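Local coordinates for 39 kDa initiator binding protein (Trichomonas vaginalis, PDB 1Q87) that binds the initiator (Inr) element of core promoters as a whole protein, of which this chain is the C-domain, at residues D40-W43 and F44-Q48; L160-T164 and G165-I169; G52-R56 and D57-E61. All blocks are in the same frame, centred on the assembly; numbering follows the deposited sequence.

How the contacts relate
Along the chain the order is contact 1, contact 3, contact 2. Contacts 1 and 3 are neighbours: their centres lie about 11 Å apart, and the last turns of helix 29-47 pack on strand 53-55 and the start of helix 56-67. Trp43 CZ3 comes to 3.5 Å from Leu59 CD1, and Thr47 CG2 to 3.8 Å from Val54 CG1. Contact 2 is the hairpin of strands 157-162 and 165-171 in the five-stranded antiparallel sheet; its centre is about 35 Å from that of contact 1 and 34 Å from that of contact 3. The three therefore sample two regions on opposite sides of the chain's centre, one mostly helical and one in the five-stranded sheet.

Contact 1: D40-W43 and F44-Q48; sequences DEIW and FRLTQ
Asp40 to Thr47 form the closing turns of helix 29-47, in which Phe44 N donates to Asp40 O and Arg45 N to Glu41 O almost straight, whereas the next bond, Leu46 N to Ile42 O, is bent to 133°. The helix ends soon after: Gln48 leaves helical geometry with positive phi. Trp43 O is gripped twice by Thr47: the backbone N donates at 2.8 Å, and so does OG1, also at 2.8 Å, from well above the carbonyl plane. With chi1 at 69°, OG1 sits between the backbone N and the carbonyl carbon, where it can reach back one turn to that oxygen. The same torsion lays CG2 over the indole: it stands 3.5 Å from the centroid of the Trp43 six-membered ring and only 7° off the normal, a CH-pi contact on the face. Trp43 NE1 is badly angled for Thr47 OG1 and instead donates to Asp51 O, which helps fix the ring's rotation. On another side of the helix Glu41 and Arg45 run side by side, Glu41 CG touching Arg45 CD at 3.4 Å. Their charged ends form no salt bridge: Glu41 OE2 is 4.0 Å from Arg45 NE and well out of the guanidinium plane, the two flat groups nearly perpendicular. Arg45 NE makes a weak hydrogen bond to Tyr66 OH. Ile42 CG2 lies 4.1 Å from Leu46 CD1; Ile42 packs on Leu98 and Leu102 of helix 95-105 and, with Leu46, on helix 56-67. These are the last turns of an amphipathic helix, with Ile42, Trp43, Leu46 and Thr47 buried, Phe44 and Arg45 exposed, the back-bonded hydroxyl common among helical threonines, and Gln48 as the exit.

Contact 2: L160-T164 and G165-I169; sequences LKTPT and GIRKI
Leu160 and Arg167 face each other as an antiparallel hydrogen-bonded pair, joined by Leu160 N to Arg167 O at 2.9 Å and Arg167 N to Leu160 O at 2.8 Å. Their side chains share one sheet face with Thr162. Arg167 extends through CG and CD, then bends at chi3 (-35°), so that its guanidinium takes Leu160 CD1 over one face, 4.2 Å above the plane and toward the rim, while NH2 lies 3.6 Å from Thr162 CG2. Gly165 closes the type I turn that starts at Thr162. Its positive phi (104°) suits a residue without a side chain, since a CB there would run into the carbonyl oxygen of Thr164. Its own carbonyl oxygen accepts twice from Thr162: OG1, at 3.0 Å, comes in plane on a lone pair, whereas the backbone N, also at 3.0 Å, stands above the plane. On the other face Ile166 CD1 folds across Lys161, 3.5 Å from its CD. Strand 157-162 lies between its hairpin partner 165-171 and strand 147-151, where Lys161 bonds to Ser147 through the backbone. Helix 193-199 covers the Leu160 and Arg167 face through Phe197 and Tyr196, and Arg167 makes weak hydrogen bonds to Lys200 O and Pro201 O just beyond it.

Contact 3: G52-R56 and D57-E61; sequences GTVMR and DFLIE
Val54 and Phe58 meet across the corner between strand 53-55 and the first turn of helix 56-67, where the segment axes stand at 93°. Their side chains cross at about a right angle, Val54 CB lying 3.9 Å from Phe58 CD1 and oblique to the ring. Val54 also meets Leu59 nearly at a right angle: CG2, the branch flanked by main chain on both sides, packs on Leu59 CB at 3.7 Å. Met55 holds the N-cap position, and its carbonyl receives a weak bond from Leu59 N; the first firm helical bond across the junction is Ile60 N to Arg56 O, 3.2 Å and nearly straight at 172°. Ile60 slants across the straight arginine chain of Arg56, whose flat end passes Ile60 CD1; that methyl sits 3.4 Å above the guanidinium plane, toward the rim, and 3.5 Å from NH1. Arg56 NH2 donates to Ser82 O and Met85 O. The chemistry is thus split: Val54 and Leu59 form an apolar corner that continues onto Trp43 of helix 29-47, while the Arg56 guanidinium uses its N-H groups on carbonyls at and beyond the end of helix 74-84 and offers a face to a methyl group.

Contact 1: D40-W43 and F44-Q48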
# COMPACT_ATOMS: atom_id res chain seq x y z
N ASP A 40 -7.36 -11.70 9.85
CA ASP A 40 -7.47 -13.00 10.52
C ASP A 40 -7.99 -14.05 9.54
O ASP A 40 -7.39 -15.09 9.34
CB ASP A 40 -8.43 -12.93 11.70
CG ASP A 40 -7.87 -12.12 12.87
OD1 ASP A 40 -6.64 -12.19 13.12
OD2 ASP A 40 -8.67 -11.44 13.55
N GLU A 41 -9.12 -13.78 8.92
CA GLU A 41 -9.67 -14.72 7.95
C GLU A 41 -8.66 -15.16 6.87
O GLU A 41 -8.44 -16.36 6.63
CB GLU A 41 -10.89 -14.10 7.25
CG GLU A 41 -11.39 -14.91 6.04
CD GLU A 41 -12.34 -14.11 5.13
OE1 GLU A 41 -13.19 -13.36 5.66
OE2 GLU A 41 -12.24 -14.24 3.88
N ILE A 42 -8.02 -14.19 6.23
CA ILE A 42 -7.09 -14.51 5.15
C ILE A 42 -5.84 -15.25 5.62
O ILE A 42 -5.31 -16.12 4.91
CB ILE A 42 -6.73 -13.24 4.38
CG1 ILE A 42 -8.01 -12.66 3.75
CG2 ILE A 42 -5.66 -13.51 3.38
CD1 ILE A 42 -7.77 -11.40 2.95
N TRP A 43 -5.37 -14.91 6.82
CA TRP A 43 -4.18 -15.54 7.37
C TRP A 43 -4.50 -17.03 7.60
O TRP A 43 -3.70 -17.91 7.26
CB TRP A 43 -3.80 -14.87 8.69
CG TRP A 43 -2.71 -15.60 9.41
CD1 TRP A 43 -2.86 -16.42 10.49
CD2 TRP A 43 -1.33 -15.67 9.04
NE1 TRP A 43 -1.65 -17.00 10.83
CE2 TRP A 43 -0.69 -16.55 9.95
CE3 TRP A 43 -0.55 -15.06 8.04
CZ2 TRP A 43 0.67 -16.85 9.90
CZ3 TRP A 43 0.81 -15.36 7.98
CH2 TRP A 43 1.41 -16.24 8.90
N PHE A 44 -5.68 -17.27 8.18
CA PHE A 44 -6.15 -18.58 8.49
C PHE A 44 -6.34 -19.40 7.23
O PHE A 44 -5.92 -20.54 7.19
CB PHE A 44 -7.45 -18.52 9.30
CG PHE A 44 -7.95 -19.87 9.75
CD1 PHE A 44 -7.14 -20.71 10.51
CD2 PHE A 44 -9.23 -20.31 9.41
CE1 PHE A 44 -7.60 -21.96 10.93
CE2 PHE A 44 -9.70 -21.54 9.81
CZ PHE A 44 -8.88 -22.37 10.58
N ARG A 45 -6.98 -18.84 6.21
CA ARG A 45 -7.16 -19.54 4.95
C ARG A 45 -5.82 -19.84 4.28
O ARG A 45 -5.69 -20.79 3.52
CB ARG A 45 -8.02 -18.71 3.99
CG ARG A 45 -9.36 -18.31 4.57
CD ARG A 45 -9.92 -17.08 3.87
NE ARG A 45 -10.04 -17.32 2.44
CZ ARG A 45 -10.90 -18.19 1.93
NH1 ARG A 45 -11.70 -18.88 2.73
NH2 ARG A 45 -10.93 -18.39 0.62
N LEU A 46 -4.81 -19.03 4.56
CA LEU A 46 -3.51 -19.24 3.93
C LEU A 46 -2.57 -20.19 4.69
O LEU A 46 -1.72 -20.85 4.10
CB LEU A 46 -2.79 -17.89 3.74
CG LEU A 46 -3.24 -16.83 2.70
CD1 LEU A 46 -2.22 -15.68 2.60
CD2 LEU A 46 -3.32 -17.50 1.36
N THR A 47 -2.75 -20.26 6.00
CA THR A 47 -1.89 -21.04 6.87
C THR A 47 -2.63 -22.11 7.73
O THR A 47 -1.99 -22.90 8.40
CB THR A 47 -1.14 -20.09 7.88
OG1 THR A 47 -2.11 -19.54 8.81
CG2 THR A 47 -0.44 -18.90 7.16
N GLN A 48 -3.96 -22.11 7.71
CA GLN A 48 -4.78 -23.04 8.52
C GLN A 48 -4.27 -22.96 9.93
O GLN A 48 -4.24 -23.97 10.66
CB GLN A 48 -4.66 -24.49 8.03
CG GLN A 48 -5.25 -24.78 6.66
CD GLN A 48 -4.32 -24.35 5.56
OE1 GLN A 48 -3.21 -24.86 5.44
NE2 GLN A 48 -4.76 -23.38 4.76

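Contact 2: L160-T164 and G165-I169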
# COMPACT_ATOMS: atom_id res chain seq x y z
N LEU A 160 5.73 10.65 2.81
CA LEU A 160 6.48 11.26 1.68
C LEU A 160 7.36 12.43 2.09
O LEU A 160 6.86 13.46 2.58
CB LEU A 160 5.53 11.78 0.62
CG LEU A 160 5.14 10.73 -0.40
CD1 LEU A 160 4.06 11.29 -1.34
CD2 LEU A 160 6.41 10.33 -1.15
N LYS A 161 8.66 12.29 1.84
CA LYS A 161 9.65 13.32 2.18
C LYS A 161 10.04 14.17 0.98
O LYS A 161 10.94 13.80 0.23
CB LYS A 161 10.90 12.67 2.78
CG LYS A 161 11.87 13.66 3.40
CD LYS A 161 12.24 13.22 4.80
CE LYS A 161 13.10 14.26 5.51
NZ LYS A 161 13.10 14.06 6.99
N THR A 162 9.37 15.31 0.82
CA THR A 162 9.61 16.22 -0.30
C THR A 162 10.28 17.52 0.16
O THR A 162 10.47 17.75 1.37
CB THR A 162 8.29 16.59 -1.01
OG1 THR A 162 7.60 17.60 -0.26
CG2 THR A 162 7.40 15.37 -1.14
N PRO A 163 10.65 18.40 -0.80
CA PRO A 163 11.28 19.69 -0.49
C PRO A 163 10.50 20.45 0.58
O PRO A 163 11.04 20.82 1.63
CB PRO A 163 11.26 20.39 -1.83
CG PRO A 163 11.55 19.27 -2.78
CD PRO A 163 10.64 18.17 -2.26
N THR A 164 9.22 20.65 0.30
CA THR A 164 8.31 21.36 1.19
C THR A 164 8.04 20.59 2.50
O THR A 164 7.16 20.97 3.29
CB THR A 164 6.97 21.60 0.51
OG1 THR A 164 6.10 20.49 0.76
CG2 THR A 164 7.17 21.74 -1.00
N GLY A 165 8.78 19.50 2.70
CA GLY A 165 8.61 18.72 3.91
C GLY A 165 7.85 17.40 3.76
O GLY A 165 7.64 16.91 2.65
N ILE A 166 7.44 16.86 4.90
CA ILE A 166 6.72 15.60 5.02
C ILE A 166 5.21 15.67 4.74
O ILE A 166 4.51 16.59 5.19
CB ILE A 166 6.94 15.02 6.41
CG1 ILE A 166 8.39 14.61 6.55
CG2 ILE A 166 6.02 13.83 6.66
CD1 ILE A 166 8.86 13.70 5.45
N ARG A 167 4.73 14.68 3.99
CA ARG A 167 3.31 14.59 3.68
C ARG A 167 2.79 13.18 3.97
O ARG A 167 3.54 12.22 3.85
CB ARG A 167 3.10 14.92 2.21
CG ARG A 167 1.66 15.17 1.83
CD ARG A 167 1.51 15.17 0.32
NE ARG A 167 2.68 15.74 -0.35
CZ ARG A 167 2.93 15.60 -1.65
NH1 ARG A 167 2.09 14.90 -2.41
NH2 ARG A 167 4.02 16.15 -2.18
N LYS A 168 1.52 13.07 4.34
CA LYS A 168 0.95 11.77 4.62
C LYS A 168 -0.34 11.47 3.85
O LYS A 168 -1.19 12.34 3.71
CB LYS A 168 0.71 11.61 6.11
CG LYS A 168 2.00 11.38 6.91
CD LYS A 168 1.71 11.15 8.38
CE LYS A 168 2.99 11.17 9.21
NZ LYS A 168 2.68 11.13 10.67
N ILE A 169 -0.49 10.24 3.35
CA ILE A 169 -1.70 9.88 2.62
C ILE A 169 -2.06 8.41 2.92
O ILE A 169 -1.20 7.53 2.86
CB ILE A 169 -1.51 10.14 1.11
CG1 ILE A 169 -2.77 9.78 0.37
CG2 ILE A 169 -0.24 9.50 0.62
CD1 ILE A 169 -3.99 10.61 0.81

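Contact 3: G52-R56 and D57-E61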
# COMPACT_ATOMS: atom_id res chain seq x y z
N GLY A 52 0.90 -17.81 14.95
CA GLY A 52 2.17 -18.45 14.70
C GLY A 52 2.90 -17.81 13.55
O GLY A 52 2.67 -16.64 13.27
N THR A 53 3.77 -18.56 12.90
CA THR A 53 4.55 -18.05 11.79
C THR A 53 4.65 -19.17 10.79
O THR A 53 4.28 -20.29 11.08
CB THR A 53 5.98 -17.70 12.24
OG1 THR A 53 6.72 -18.91 12.41
CG2 THR A 53 5.99 -16.89 13.57
N VAL A 54 5.15 -18.85 9.59
CA VAL A 54 5.35 -19.85 8.53
C VAL A 54 6.59 -19.45 7.74
O VAL A 54 7.01 -18.29 7.79
CB VAL A 54 4.12 -19.92 7.57
CG1 VAL A 54 2.90 -20.31 8.33
CG2 VAL A 54 3.88 -18.55 6.88
N MET A 55 7.20 -20.39 7.04
CA MET A 55 8.40 -20.06 6.27
C MET A 55 8.01 -18.97 5.28
O MET A 55 6.88 -18.95 4.79
CB MET A 55 8.94 -21.28 5.51
CG MET A 55 9.62 -22.35 6.37
SD MET A 55 10.95 -21.67 7.37
CE MET A 55 10.04 -21.27 8.86
N ARG A 56 8.97 -18.10 4.98
CA ARG A 56 8.75 -16.99 4.09
C ARG A 56 8.15 -17.39 2.75
O ARG A 56 7.15 -16.83 2.32
CB ARG A 56 10.05 -16.23 3.85
CG ARG A 56 9.82 -14.90 3.16
CD ARG A 56 11.11 -14.24 2.85
NE ARG A 56 10.90 -12.85 2.47
CZ ARG A 56 10.85 -12.42 1.22
NH1 ARG A 56 11.02 -13.30 0.23
NH2 ARG A 56 10.64 -11.13 0.96
N ASP A 57 8.77 -18.37 2.10
CA ASP A 57 8.33 -18.83 0.80
C ASP A 57 6.92 -19.41 0.78
O ASP A 57 6.19 -19.21 -0.18
CB ASP A 57 9.31 -19.85 0.25
CG ASP A 57 10.56 -19.20 -0.31
OD1 ASP A 57 11.53 -19.93 -0.60
OD2 ASP A 57 10.57 -17.95 -0.47
N PHE A 58 6.56 -20.13 1.83
CA PHE A 58 5.24 -20.71 1.92
C PHE A 58 4.12 -19.65 1.95
O PHE A 58 3.08 -19.83 1.30
CB PHE A 58 5.18 -21.61 3.15
CG PHE A 58 3.84 -22.20 3.41
CD1 PHE A 58 2.91 -21.54 4.21
CD2 PHE A 58 3.50 -23.43 2.89
CE1 PHE A 58 1.66 -22.09 4.49
CE2 PHE A 58 2.26 -23.98 3.16
CZ PHE A 58 1.34 -23.31 3.97
N LEU A 59 4.34 -18.56 2.69
CA LEU A 59 3.36 -17.50 2.82
C LEU A 59 3.17 -16.77 1.50
O LEU A 59 2.04 -16.54 1.06
CB LEU A 59 3.77 -16.47 3.86
CG LEU A 59 2.75 -15.35 3.91
CD1 LEU A 59 1.51 -15.91 4.56
CD2 LEU A 59 3.22 -14.14 4.68
N ILE A 60 4.28 -16.40 0.90
CA ILE A 60 4.27 -15.69 -0.34
C ILE A 60 3.60 -16.53 -1.43
O ILE A 60 2.83 -16.03 -2.24
CB ILE A 60 5.72 -15.33 -0.71
CG1 ILE A 60 6.25 -14.32 0.31
CG2 ILE A 60 5.82 -14.79 -2.14
CD1 ILE A 60 7.60 -13.72 -0.06
N GLU A 61 3.87 -17.82 -1.43
CA GLU A 61 3.31 -18.73 -2.43
C GLU A 61 1.79 -18.82 -2.25
O GLU A 61 1.06 -18.66 -3.22
CB GLU A 61 3.97 -20.11 -2.28
CG GLU A 61 4.26 -20.83 -3.58
CD GLU A 61 3.49 -22.13 -3.70
OE1 GLU A 61 3.72 -22.86 -4.70
OE2 GLU A 61 2.65 -22.43 -2.81